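Local coordinates for dimethyl-sulfide monooxygenase (Hyphomicrobium sulfonivorans, PDB 6AK1), which oxidises dimethyl sulfide to methanethiol and formaldehyde with oxygen and NADH, using FMN as cofactor, the first step in dimethyl sulfide degradation, at residues A9-C14 against L396-T401; G102-I107 against A131-S136; A106-Q111 against I146-Q151; G243-T248 against F278-V283. All coordinates share one frame; numbering follows the deposited sequence.

Contacts 1, 2 and 4 each join neighbouring parallel strands of one barrel sheet. Contact 1 closes the ring between the first and last strands, and the other three contacts are nested inside that loop of chain. Contacts 1 and 4 touch: CZ of F10 lies 3.4 Å from CE2 of F245, and A397 packs on L280. Contact 2 lies about 17 Å from contact 1 and about 16 Å from contact 4, centre to centre. Contact 3 continues contact 2 outward into the loops and shares A106 and I107 with it. Contact 2 holds T104, a probable FMN-binding residue, and M148 of contact 3 lies about 4 Å, side chain to side chain, from H154, another.

Contact 1 (A9-C14 against L396-T401); sequences AFDMTC and LAYAVT
The backbone N of F10 donates to O of L396 at 2.9 Å, with an N-H...O angle of 165°. The donor stands well above the plane of the L396 carbonyl. This bond belongs to a parallel bridge between A9 and L396. One residue on, a water takes over: it donates to O of F10 at 2.7 Å and weakly accepts from N of Y398. CB of A397 meets the edge of the F10 ring at CD2, 4.1 Å away. CG of Y398 sits between its backbone N and carbonyl carbon (chi1 64°), and the ring lies beside D11. Its CE2 edge comes to 3.2 Å from OD1 of D11, and the carboxylate and ring planes are 61° apart. OD1 accepts a hydrogen bond from N of M12 at 2.7 Å through its anti lone pair. OD2 of D11 and OG1 of T401 both bond to OH of Y38, and OH of Y398 bonds to O of V15. CB of T401 lies over one face of the Y398 ring, toward the rim. The buried contact pairs strand 6-12 with strand 393-397, the first-to-last pairing that closes a TIM barrel of the luciferase-like monooxygenase family.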
loop_
_atom_site.group_PDB
_atom_site.type_symbol
_atom_site.label_atom_id
_atom_site.label_comp_id
_atom_site.label_asym_id
_atom_site.label_seq_id
_atom_site.Cartn_x
_atom_site.Cartn_y
_atom_site.Cartn_z
ATOM N N ALA A 9 0.753 -7.861 5.838
ATOM C CA ALA A 9 1.633 -8.549 4.906
ATOM C C ALA A 9 1.802 -7.692 3.657
ATOM O O ALA A 9 0.821 -7.246 3.059
ATOM C CB ALA A 9 1.097 -9.935 4.533
ATOM N N PHE A 10 3.047 -7.457 3.285
ATOM C CA PHE A 10 3.408 -6.719 2.086
ATOM C C PHE A 10 3.707 -7.739 0.991
ATOM O O PHE A 10 4.540 -8.642 1.182
ATOM C CB PHE A 10 4.612 -5.825 2.396
ATOM C CG PHE A 10 4.918 -4.776 1.364
ATOM C CD1 PHE A 10 3.913 -4.010 0.789
ATOM C CD2 PHE A 10 6.239 -4.515 1.015
ATOM C CE1 PHE A 10 4.218 -3.031 -0.155
ATOM C CE2 PHE A 10 6.557 -3.526 0.079
ATOM C CZ PHE A 10 5.545 -2.790 -0.511
ATOM N N ASP A 11 3.013 -7.618 -0.138
ATOM C CA ASP A 11 3.181 -8.533 -1.263
ATOM C C ASP A 11 2.981 -7.737 -2.554
ATOM O O ASP A 11 2.736 -6.532 -2.532
ATOM C CB ASP A 11 2.210 -9.723 -1.146
ATOM C CG ASP A 11 2.751 -11.015 -1.789
ATOM O OD1 ASP A 11 3.412 -10.977 -2.843
ATOM O OD2 ASP A 11 2.488 -12.098 -1.255
ATOM N N MET A 12 3.104 -8.419 -3.686
ATOM C CA MET A 12 2.940 -7.794 -4.988
ATOM C C MET A 12 2.634 -8.921 -5.958
ATOM O O MET A 12 3.025 -10.056 -5.718
ATOM C CB MET A 12 4.204 -7.011 -5.392
ATOM C CG MET A 12 4.152 -6.319 -6.746
ATOM S SD MET A 12 5.543 -5.149 -6.987
ATOM C CE MET A 12 5.537 -5.013 -8.758
ATOM N N THR A 13 1.897 -8.631 -7.031
ATOM C CA THR A 13 1.476 -9.711 -7.926
ATOM C C THR A 13 2.603 -10.044 -8.912
ATOM O O THR A 13 2.453 -9.975 -10.133
ATOM C CB THR A 13 0.184 -9.351 -8.655
ATOM O OG1 THR A 13 -0.692 -8.618 -7.785
ATOM C CG2 THR A 13 -0.519 -10.622 -9.121
ATOM N N CYS A 14 3.753 -10.408 -8.342
ATOM C CA CYS A 14 4.969 -10.687 -9.097
ATOM C C CYS A 14 5.834 -11.644 -8.281
ATOM O O CYS A 14 5.466 -12.039 -7.177
ATOM C CB CYS A 14 5.735 -9.401 -9.404
ATOM S SG CYS A 14 6.468 -8.650 -7.938
ATOM N N LEU A 396 5.125 -6.073 6.483
ATOM C CA LEU A 396 6.089 -7.164 6.555
ATOM C C LEU A 396 6.358 -7.713 5.158
ATOM O O LEU A 396 5.510 -8.399 4.573
ATOM C CB LEU A 396 5.552 -8.245 7.488
ATOM C CG LEU A 396 5.323 -7.672 8.892
ATOM C CD1 LEU A 396 4.510 -8.577 9.764
ATOM C CD2 LEU A 396 6.670 -7.380 9.546
ATOM N N ALA A 397 7.527 -7.395 4.618
ATOM C CA ALA A 397 7.950 -7.909 3.327
ATOM C C ALA A 397 8.514 -9.317 3.480
ATOM O O ALA A 397 8.902 -9.746 4.570
ATOM C CB ALA A 397 9.005 -6.991 2.705
ATOM N N TYR A 398 8.574 -10.042 2.369
ATOM C CA TYR A 398 9.035 -11.416 2.426
ATOM C C TYR A 398 10.407 -11.571 1.777
ATOM O O TYR A 398 10.762 -10.850 0.837
ATOM C CB TYR A 398 8.012 -12.369 1.777
ATOM C CG TYR A 398 7.733 -12.204 0.288
ATOM C CD1 TYR A 398 8.569 -12.780 -0.656
ATOM C CD2 TYR A 398 6.595 -11.543 -0.165
ATOM C CE1 TYR A 398 8.321 -12.659 -2.011
ATOM C CE2 TYR A 398 6.320 -11.421 -1.534
ATOM C CZ TYR A 398 7.181 -11.982 -2.444
ATOM O OH TYR A 398 6.930 -11.864 -3.796
ATOM N N ALA A 399 11.185 -12.509 2.318
ATOM C CA ALA A 399 12.318 -13.063 1.589
ATOM C C ALA A 399 11.896 -14.321 0.846
ATOM O O ALA A 399 12.197 -14.484 -0.342
ATOM C CB ALA A 399 13.471 -13.380 2.543
ATOM N N VAL A 400 11.193 -15.210 1.542
ATOM C CA VAL A 400 10.515 -16.342 0.925
ATOM C C VAL A 400 9.054 -16.275 1.337
ATOM O O VAL A 400 8.717 -15.812 2.430
ATOM C CB VAL A 400 11.134 -17.705 1.316
ATOM C CG1 VAL A 400 12.606 -17.752 0.942
ATOM C CG2 VAL A 400 10.947 -17.977 2.788
ATOM N N THR A 401 8.183 -16.718 0.446
ATOM C CA THR A 401 6.755 -16.671 0.699
ATOM C C THR A 401 6.208 -18.053 0.378
ATOM O O THR A 401 6.654 -18.672 -0.586
ATOM C CB THR A 401 6.072 -15.550 -0.147
ATOM O OG1 THR A 401 4.656 -15.550 0.085
ATOM C CG2 THR A 401 6.348 -15.742 -1.613
HETATM O O HOH W 1 6.922 -8.089 0.013
#

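Contact 2 (G102-I107 against A131-S136); sequences GVTAAI and AWNVVS
ND2 of N133 donates to OG1 of T104 at 2.8 Å, and the oxygen lies close to the plane of the amide. CG of N133, anti to its backbone N (chi1 177°), runs beside T104, and the two side chains point the same way. OG1 of T104 also bonds to O of I56, on the next strand, so two groups hold this buried hydroxyl. On the other face of the sheet, NE1 of W132 donates to O of A105 at 3.1 Å, nearly in the plane of the indole. This side-chain bond takes up a carbonyl whose distance to N of V135 is 3.6 Å. Backbone bonds flank it: N of V103 to O of A131, N of N133 to O of V103, N of A105 to O of N133, and N of I107 to O of V135. The two strands are twisted by 32° against each other. CG2 of V134 sits 3.5 Å above the centre of the W132 ring system. CG2 of I107 meets the ring edge at CZ2, 3.7 Å away, and also touches CG1 of V134. On the T104 face, CG2 of T104 packs on CG1 of V135 at 3.6 Å, while CB of A106 touches CG2 of V135. L115 and L119 of helix 112-126 and M165 and M168 of helix 157-174 cover W132 on the outside. Strands 100-106 and 130-135, linked by helix 112-126, are the two strands of a beta-alpha-beta unit of the TIM barrel, with T104, a probable FMN ligand, on its inner face.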
loop_
_atom_site.group_PDB
_atom_site.type_symbol
_atom_site.label_atom_id
_atom_site.label_comp_id
_atom_site.label_asym_id
_atom_site.label_seq_id
_atom_site.Cartn_x
_atom_site.Cartn_y
_atom_site.Cartn_z
ATOM N N GLY A 102 -5.372 -4.147 0.737
ATOM C CA GLY A 102 -4.881 -2.896 0.206
ATOM C C GLY A 102 -4.503 -3.080 -1.246
ATOM O O GLY A 102 -3.634 -3.895 -1.571
ATOM N N VAL A 103 -5.164 -2.353 -2.137
ATOM C CA VAL A 103 -4.964 -2.514 -3.566
ATOM C C VAL A 103 -4.319 -1.245 -4.092
ATOM O O VAL A 103 -4.828 -0.144 -3.865
ATOM C CB VAL A 103 -6.290 -2.820 -4.286
ATOM C CG1 VAL A 103 -6.028 -3.105 -5.752
ATOM C CG2 VAL A 103 -6.963 -4.012 -3.619
ATOM N N THR A 104 -3.183 -1.394 -4.758
ATOM C CA THR A 104 -2.488 -0.252 -5.331
ATOM C C THR A 104 -3.091 0.080 -6.690
ATOM O O THR A 104 -3.320 -0.816 -7.503
ATOM C CB THR A 104 -0.990 -0.564 -5.466
ATOM O OG1 THR A 104 -0.443 -0.790 -4.169
ATOM C CG2 THR A 104 -0.239 0.586 -6.100
ATOM N N ALA A 105 -3.357 1.363 -6.935
ATOM C CA ALA A 105 -3.806 1.804 -8.252
ATOM C C ALA A 105 -3.323 3.229 -8.486
ATOM O O ALA A 105 -3.541 4.108 -7.649
ATOM C CB ALA A 105 -5.336 1.714 -8.390
ATOM N N ALA A 106 -2.664 3.450 -9.614
ATOM C CA ALA A 106 -2.119 4.764 -9.910
ATOM C C ALA A 106 -3.196 5.699 -10.454
ATOM O O ALA A 106 -4.159 5.274 -11.105
ATOM C CB ALA A 106 -0.957 4.660 -10.901
ATOM N N ILE A 107 -3.013 6.996 -10.175
ATOM C CA ILE A 107 -3.891 8.039 -10.696
ATOM C C ILE A 107 -3.349 8.648 -11.978
ATOM O O ILE A 107 -3.993 9.528 -12.567
ATOM C CB ILE A 107 -4.099 9.124 -9.620
ATOM C CG1 ILE A 107 -2.809 9.927 -9.409
ATOM C CG2 ILE A 107 -4.509 8.487 -8.299
ATOM C CD1 ILE A 107 -2.905 10.965 -8.287
ATOM N N ALA A 131 -8.709 -1.280 0.931
ATOM C CA ALA A 131 -7.956 -0.048 1.053
ATOM C C ALA A 131 -7.376 0.285 -0.310
ATOM O O ALA A 131 -6.981 -0.613 -1.061
ATOM C CB ALA A 131 -6.838 -0.170 2.089
ATOM N N TRP A 132 -7.340 1.570 -0.630
ATOM C CA TRP A 132 -6.794 2.055 -1.891
ATOM C C TRP A 132 -5.424 2.654 -1.602
ATOM O O TRP A 132 -5.321 3.678 -0.919
ATOM C CB TRP A 132 -7.718 3.093 -2.535
ATOM C CG TRP A 132 -7.118 3.734 -3.758
ATOM C CD1 TRP A 132 -6.167 3.198 -4.584
ATOM C CD2 TRP A 132 -7.421 5.031 -4.290
ATOM N NE1 TRP A 132 -5.874 4.069 -5.598
ATOM C CE2 TRP A 132 -6.632 5.201 -5.448
ATOM C CE3 TRP A 132 -8.296 6.059 -3.909
ATOM C CZ2 TRP A 132 -6.674 6.363 -6.218
ATOM C CZ3 TRP A 132 -8.348 7.211 -4.684
ATOM C CH2 TRP A 132 -7.543 7.353 -5.826
ATOM N N ASN A 133 -4.380 2.038 -2.133
ATOM C CA ASN A 133 -3.037 2.602 -2.032
ATOM C C ASN A 133 -2.829 3.539 -3.216
ATOM O O ASN A 133 -2.606 3.094 -4.345
ATOM C CB ASN A 133 -1.991 1.496 -1.984
ATOM C CG ASN A 133 -0.573 2.045 -1.945
ATOM O OD1 ASN A 133 -0.262 2.930 -1.150
ATOM N ND2 ASN A 133 0.283 1.542 -2.826
ATOM N N VAL A 134 -2.892 4.840 -2.943
ATOM C CA VAL A 134 -2.843 5.896 -3.948
ATOM C C VAL A 134 -1.395 6.144 -4.369
ATOM O O VAL A 134 -0.592 6.645 -3.581
ATOM C CB VAL A 134 -3.477 7.180 -3.398
ATOM C CG1 VAL A 134 -3.553 8.251 -4.466
ATOM C CG2 VAL A 134 -4.827 6.866 -2.799
ATOM N N VAL A 135 -1.064 5.855 -5.626
ATOM C CA VAL A 135 0.290 6.079 -6.104
ATOM C C VAL A 135 0.249 6.951 -7.354
ATOM O O VAL A 135 -0.783 7.088 -8.022
ATOM C CB VAL A 135 1.056 4.758 -6.374
ATOM C CG1 VAL A 135 0.975 3.826 -5.175
ATOM C CG2 VAL A 135 0.542 4.057 -7.614
ATOM N N SER A 136 1.398 7.573 -7.638
ATOM C CA SER A 136 1.660 8.297 -8.881
ATOM C C SER A 136 2.798 7.578 -9.602
ATOM O O SER A 136 3.965 7.713 -9.215
ATOM C CB SER A 136 2.016 9.761 -8.618
ATOM O OG SER A 136 1.146 10.351 -7.655
#

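Contact 3 (A106-Q111 against I146-Q151); sequences AITFEQ and IGMDQQ
F109 carries most of this contact, and its CB lies 3.9 Å from CG2 of I146. CG, anti to the carbonyl carbon (chi1 -51°), lies 3.7 Å from the same methyl, and CD1 is slightly closer to it. CD1 also approaches O of G147, which stands at the ring edge near its plane. CD2 and CE2 lie beneath CD1 of I146. This methyl is 4.0 Å from the ring centroid and 14° off the normal, a CH-pi contact over the face. The F109 and I146 side chains cross at about a right angle. In this luciferase-like TIM barrel, segment 106-111 is a loop after strand 100-106; 146-151 starts at the last residue of helix 140-146 and runs on as loop from G147, whose phi is positive. CE1 of F109 reaches CG of M148 at 3.8 Å. SD of M148 is 5.3 Å from the ring centroid and oblique to it, a Met-aromatic contact. CZ of F109 lies 4.2 Å from CD1 of I146. The opposite ring face carries CG2 of T108, 3.6 Å above the plane and toward the rim. That methyl also touches SD of M148 at 3.8 Å, and CE of M148 follows close by because the chain bends at chi3 (85°). V60 packs on both F109 and I146, and M148 packs on H154, a probable FMN-binding residue.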
loop_
_atom_site.group_PDB
_atom_site.type_symbol
_atom_site.label_atom_id
_atom_site.label_comp_id
_atom_site.label_asym_id
_atom_site.label_seq_id
_atom_site.Cartn_x
_atom_site.Cartn_y
_atom_site.Cartn_z
ATOM N N ALA A 106 -2.664 3.450 -9.614
ATOM C CA ALA A 106 -2.119 4.764 -9.910
ATOM C C ALA A 106 -3.196 5.699 -10.454
ATOM O O ALA A 106 -4.159 5.274 -11.105
ATOM C CB ALA A 106 -0.957 4.660 -10.901
ATOM N N ILE A 107 -3.013 6.996 -10.175
ATOM C CA ILE A 107 -3.891 8.039 -10.696
ATOM C C ILE A 107 -3.349 8.648 -11.978
ATOM O O ILE A 107 -3.993 9.528 -12.567
ATOM C CB ILE A 107 -4.099 9.124 -9.620
ATOM C CG1 ILE A 107 -2.809 9.927 -9.409
ATOM C CG2 ILE A 107 -4.509 8.487 -8.299
ATOM C CD1 ILE A 107 -2.905 10.965 -8.287
ATOM N N THR A 108 -2.193 8.175 -12.446
ATOM C CA THR A 108 -1.516 8.772 -13.593
ATOM C C THR A 108 -2.207 8.425 -14.910
ATOM O O THR A 108 -2.223 9.238 -15.843
ATOM C CB THR A 108 -0.057 8.290 -13.630
ATOM O OG1 THR A 108 0.590 8.609 -12.393
ATOM C CG2 THR A 108 0.707 8.924 -14.773
ATOM N N PHE A 109 -2.736 7.214 -15.034
ATOM C CA PHE A 109 -3.238 6.769 -16.325
ATOM C C PHE A 109 -4.737 6.532 -16.355
ATOM O O PHE A 109 -5.345 6.665 -17.421
ATOM C CB PHE A 109 -2.512 5.482 -16.754
ATOM C CG PHE A 109 -1.015 5.590 -16.695
ATOM C CD1 PHE A 109 -0.329 6.429 -17.578
ATOM C CD2 PHE A 109 -0.289 4.868 -15.756
ATOM C CE1 PHE A 109 1.060 6.536 -17.524
ATOM C CE2 PHE A 109 1.094 4.964 -15.691
ATOM C CZ PHE A 109 1.774 5.799 -16.574
ATOM N N GLU A 110 -5.352 6.202 -15.225
ATOM C CA GLU A 110 -6.754 5.833 -15.195
ATOM C C GLU A 110 -7.618 7.033 -14.824
ATOM O O GLU A 110 -7.345 7.719 -13.830
ATOM C CB GLU A 110 -6.996 4.690 -14.211
ATOM C CG GLU A 110 -8.323 4.007 -14.463
ATOM C CD GLU A 110 -8.489 2.741 -13.650
ATOM O OE1 GLU A 110 -9.645 2.279 -13.540
ATOM O OE2 GLU A 110 -7.470 2.222 -13.130
ATOM N N GLN A 111 -8.663 7.264 -15.615
ATOM C CA GLN A 111 -9.606 8.342 -15.339
ATOM C C GLN A 111 -10.281 8.123 -13.983
ATOM O O GLN A 111 -10.601 6.986 -13.627
ATOM C CB GLN A 111 -10.665 8.420 -16.444
ATOM C CG GLN A 111 -10.124 8.633 -17.868
ATOM C CD GLN A 111 -9.703 7.331 -18.582
ATOM O OE1 GLN A 111 -9.421 6.318 -17.943
ATOM N NE2 GLN A 111 -9.652 7.370 -19.918
ATOM N N ILE A 146 1.993 3.416 -22.252
ATOM C CA ILE A 146 0.605 3.742 -21.981
ATOM C C ILE A 146 0.248 5.121 -22.521
ATOM O O ILE A 146 -0.831 5.317 -23.083
ATOM C CB ILE A 146 0.356 3.646 -20.459
ATOM C CG1 ILE A 146 0.766 2.250 -19.951
ATOM C CG2 ILE A 146 -1.091 4.023 -20.100
ATOM C CD1 ILE A 146 0.978 2.152 -18.443
ATOM N N GLY A 147 1.165 6.073 -22.382
ATOM C CA GLY A 147 0.955 7.401 -22.905
ATOM C C GLY A 147 0.612 8.363 -21.796
ATOM O O GLY A 147 -0.147 8.027 -20.882
ATOM N N MET A 148 1.186 9.557 -21.849
ATOM C CA MET A 148 0.814 10.637 -20.953
ATOM C C MET A 148 0.563 11.887 -21.776
ATOM O O MET A 148 1.175 12.092 -22.828
ATOM C CB MET A 148 1.896 10.902 -19.890
ATOM C CG MET A 148 1.636 10.184 -18.575
ATOM S SD MET A 148 3.054 10.193 -17.476
ATOM C CE MET A 148 2.855 11.770 -16.650
ATOM N N ASP A 149 -0.371 12.704 -21.304
ATOM C CA ASP A 149 -0.674 13.953 -21.982
ATOM C C ASP A 149 0.456 14.938 -21.722
ATOM O O ASP A 149 0.754 15.263 -20.568
ATOM C CB ASP A 149 -2.015 14.502 -21.504
ATOM C CG ASP A 149 -2.477 15.696 -22.316
ATOM O OD1 ASP A 149 -2.208 15.728 -23.546
ATOM O OD2 ASP A 149 -3.109 16.603 -21.727
ATOM N N GLN A 150 1.101 15.397 -22.791
ATOM C CA GLN A 150 2.269 16.257 -22.664
ATOM C C GLN A 150 1.917 17.718 -22.410
ATOM O O GLN A 150 2.817 18.503 -22.085
ATOM C CB GLN A 150 3.133 16.138 -23.919
ATOM C CG GLN A 150 3.805 14.779 -24.056
ATOM C CD GLN A 150 4.641 14.672 -25.324
ATOM O OE1 GLN A 150 4.319 15.277 -26.354
ATOM N NE2 GLN A 150 5.725 13.888 -25.255
ATOM N N GLN A 151 0.644 18.105 -22.534
ATOM C CA GLN A 151 0.234 19.472 -22.234
ATOM C C GLN A 151 -0.004 19.706 -20.743
ATOM O O GLN A 151 -0.491 20.774 -20.364
ATOM C CB GLN A 151 -1.017 19.837 -23.037
ATOM C CG GLN A 151 -0.753 19.966 -24.542
ATOM C CD GLN A 151 0.456 20.849 -24.853
ATOM O OE1 GLN A 151 1.550 20.353 -25.146
ATOM N NE2 GLN A 151 0.260 22.164 -24.793
#

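Contact 4 (G243-T248 against F278-V283); sequences GMFILT and FMLLTV
N of F278 donates to O of M244 at 2.7 Å, N of I246 to O of F278 at the same length, and N of L280 to O of I246 at 3.1 Å. All three are nearly straight at the acceptor. They join strands 243-246 and 276-284 of a TIM-barrel beta-alpha-beta unit, whose connecting helix is 251-267. The strands run in the same sense, with 35° between their directions. Further on, a water replaces the direct backbone bond: it accepts from N of T248 and donates to O of L280. CG of F245 is anti to its backbone N (chi1 180°), and the ring edge faces strand 276-284. Its CE1 packs on CB of L280 at 3.7 Å. On the other face, CG1 of I246 touches CB of M279 at 3.9 Å. CG2 of T248 lies against CB of M279 and also approaches its bent tip at CE. The L247 and L280 side chains lie alongside each other and point the same way, with CD1 of L247 meeting CD2 of L280. The F278 ring comes up to G243, where CE2 lies 4.1 Å from CA. Outside the pair, I257 and I261 of helix 251-267 pack on I246, and W385 covers T248 and M279. OG1 of T248 bonds to OE1 of Q253. On the inner side F245 meets F10 edge-to-face, and CD1 of F245 lies 3.4 Å from O of F278, which stands in the ring plane.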
loop_
_atom_site.group_PDB
_atom_site.type_symbol
_atom_site.label_atom_id
_atom_site.label_comp_id
_atom_site.label_asym_id
_atom_site.label_seq_id
_atom_site.Cartn_x
_atom_site.Cartn_y
_atom_site.Cartn_z
ATOM N N GLY A 243 -3.807 5.448 6.290
ATOM C CA GLY A 243 -2.622 4.665 6.591
ATOM C C GLY A 243 -1.480 5.215 5.758
ATOM O O GLY A 243 -1.662 5.469 4.558
ATOM N N MET A 244 -0.317 5.452 6.364
ATOM C CA MET A 244 0.823 5.979 5.630
ATOM C C MET A 244 1.965 4.981 5.697
ATOM O O MET A 244 2.332 4.519 6.784
ATOM C CB MET A 244 1.261 7.340 6.167
ATOM C CG MET A 244 2.035 8.140 5.128
ATOM S SD MET A 244 2.497 9.783 5.699
ATOM C CE MET A 244 0.870 10.525 5.865
ATOM N N PHE A 245 2.516 4.649 4.530
ATOM C CA PHE A 245 3.518 3.600 4.378
ATOM C C PHE A 245 4.871 4.292 4.205
ATOM O O PHE A 245 5.094 4.992 3.212
ATOM C CB PHE A 245 3.145 2.710 3.190
ATOM C CG PHE A 245 4.102 1.588 2.915
ATOM C CD1 PHE A 245 4.949 1.084 3.908
ATOM C CD2 PHE A 245 4.163 1.025 1.649
ATOM C CE1 PHE A 245 5.832 0.031 3.638
ATOM C CE2 PHE A 245 5.040 -0.026 1.374
ATOM C CZ PHE A 245 5.878 -0.523 2.373
ATOM N N ILE A 246 5.765 4.124 5.188
ATOM C CA ILE A 246 7.020 4.858 5.211
ATOM C C ILE A 246 8.198 3.904 5.081
ATOM O O ILE A 246 8.119 2.709 5.378
ATOM C CB ILE A 246 7.181 5.719 6.478
ATOM C CG1 ILE A 246 7.227 4.839 7.733
ATOM C CG2 ILE A 246 6.085 6.765 6.568
ATOM C CD1 ILE A 246 7.720 5.582 8.955
ATOM N N LEU A 247 9.313 4.467 4.639
ATOM C CA LEU A 247 10.586 3.767 4.547
ATOM C C LEU A 247 11.542 4.438 5.527
ATOM O O LEU A 247 11.931 5.590 5.322
ATOM C CB LEU A 247 11.117 3.817 3.118
ATOM C CG LEU A 247 12.445 3.125 2.866
ATOM C CD1 LEU A 247 12.347 1.680 3.313
ATOM C CD2 LEU A 247 12.808 3.221 1.383
ATOM N N THR A 248 11.895 3.745 6.611
ATOM C CA THR A 248 12.841 4.289 7.578
ATOM C C THR A 248 13.878 3.238 7.954
ATOM O O THR A 248 13.553 2.056 8.109
ATOM C CB THR A 248 12.129 4.812 8.839
ATOM O OG1 THR A 248 13.111 5.171 9.825
ATOM C CG2 THR A 248 11.172 3.774 9.408
ATOM N N PHE A 278 2.819 2.867 8.910
ATOM C CA PHE A 278 3.344 1.526 8.726
ATOM C C PHE A 278 4.705 1.642 8.068
ATOM O O PHE A 278 4.860 2.379 7.087
ATOM C CB PHE A 278 2.412 0.674 7.854
ATOM C CG PHE A 278 0.984 0.698 8.293
ATOM C CD1 PHE A 278 0.658 0.538 9.629
ATOM C CD2 PHE A 278 -0.040 0.895 7.368
ATOM C CE1 PHE A 278 -0.679 0.564 10.047
ATOM C CE2 PHE A 278 -1.377 0.914 7.771
ATOM C CZ PHE A 278 -1.696 0.754 9.116
ATOM N N MET A 279 5.684 0.922 8.591
ATOM C CA MET A 279 7.023 0.975 8.037
ATOM C C MET A 279 7.352 -0.347 7.365
ATOM O O MET A 279 6.888 -1.406 7.779
ATOM C CB MET A 279 8.070 1.286 9.116
ATOM C CG MET A 279 8.114 0.267 10.251
ATOM S SD MET A 279 9.474 0.526 11.410
ATOM C CE MET A 279 10.841 -0.229 10.518
ATOM N N LEU A 280 8.153 -0.271 6.320
ATOM C CA LEU A 280 8.651 -1.467 5.664
ATOM C C LEU A 280 9.646 -2.180 6.578
ATOM O O LEU A 280 10.509 -1.544 7.192
ATOM C CB LEU A 280 9.296 -1.096 4.328
ATOM C CG LEU A 280 10.119 -2.176 3.615
ATOM C CD1 LEU A 280 9.187 -3.276 3.178
ATOM C CD2 LEU A 280 10.840 -1.596 2.421
ATOM N N LEU A 281 9.508 -3.501 6.680
ATOM C CA LEU A 281 10.370 -4.324 7.517
ATOM C C LEU A 281 10.316 -5.753 7.006
ATOM O O LEU A 281 9.244 -6.244 6.626
ATOM C CB LEU A 281 9.952 -4.292 8.991
ATOM C CG LEU A 281 10.847 -5.041 9.989
ATOM C CD1 LEU A 281 12.263 -4.399 10.101
ATOM C CD2 LEU A 281 10.191 -5.058 11.340
ATOM N N THR A 282 11.477 -6.407 6.993
ATOM C CA THR A 282 11.603 -7.828 6.686
ATOM C C THR A 282 12.109 -8.552 7.925
ATOM O O THR A 282 13.174 -8.216 8.453
ATOM C CB THR A 282 12.562 -8.052 5.519
ATOM O OG1 THR A 282 12.127 -7.272 4.397
ATOM C CG2 THR A 282 12.617 -9.541 5.151
ATOM N N VAL A 283 11.370 -9.562 8.364
ATOM C CA VAL A 283 11.687 -10.321 9.563
ATOM C C VAL A 283 12.073 -11.735 9.148
ATOM O O VAL A 283 11.273 -12.446 8.525
ATOM C CB VAL A 283 10.507 -10.335 10.544
ATOM C CG1 VAL A 283 10.817 -11.232 11.755
ATOM C CG2 VAL A 283 10.173 -8.920 10.981
HETATM O O HOH W 2 11.017 1.088 6.894
#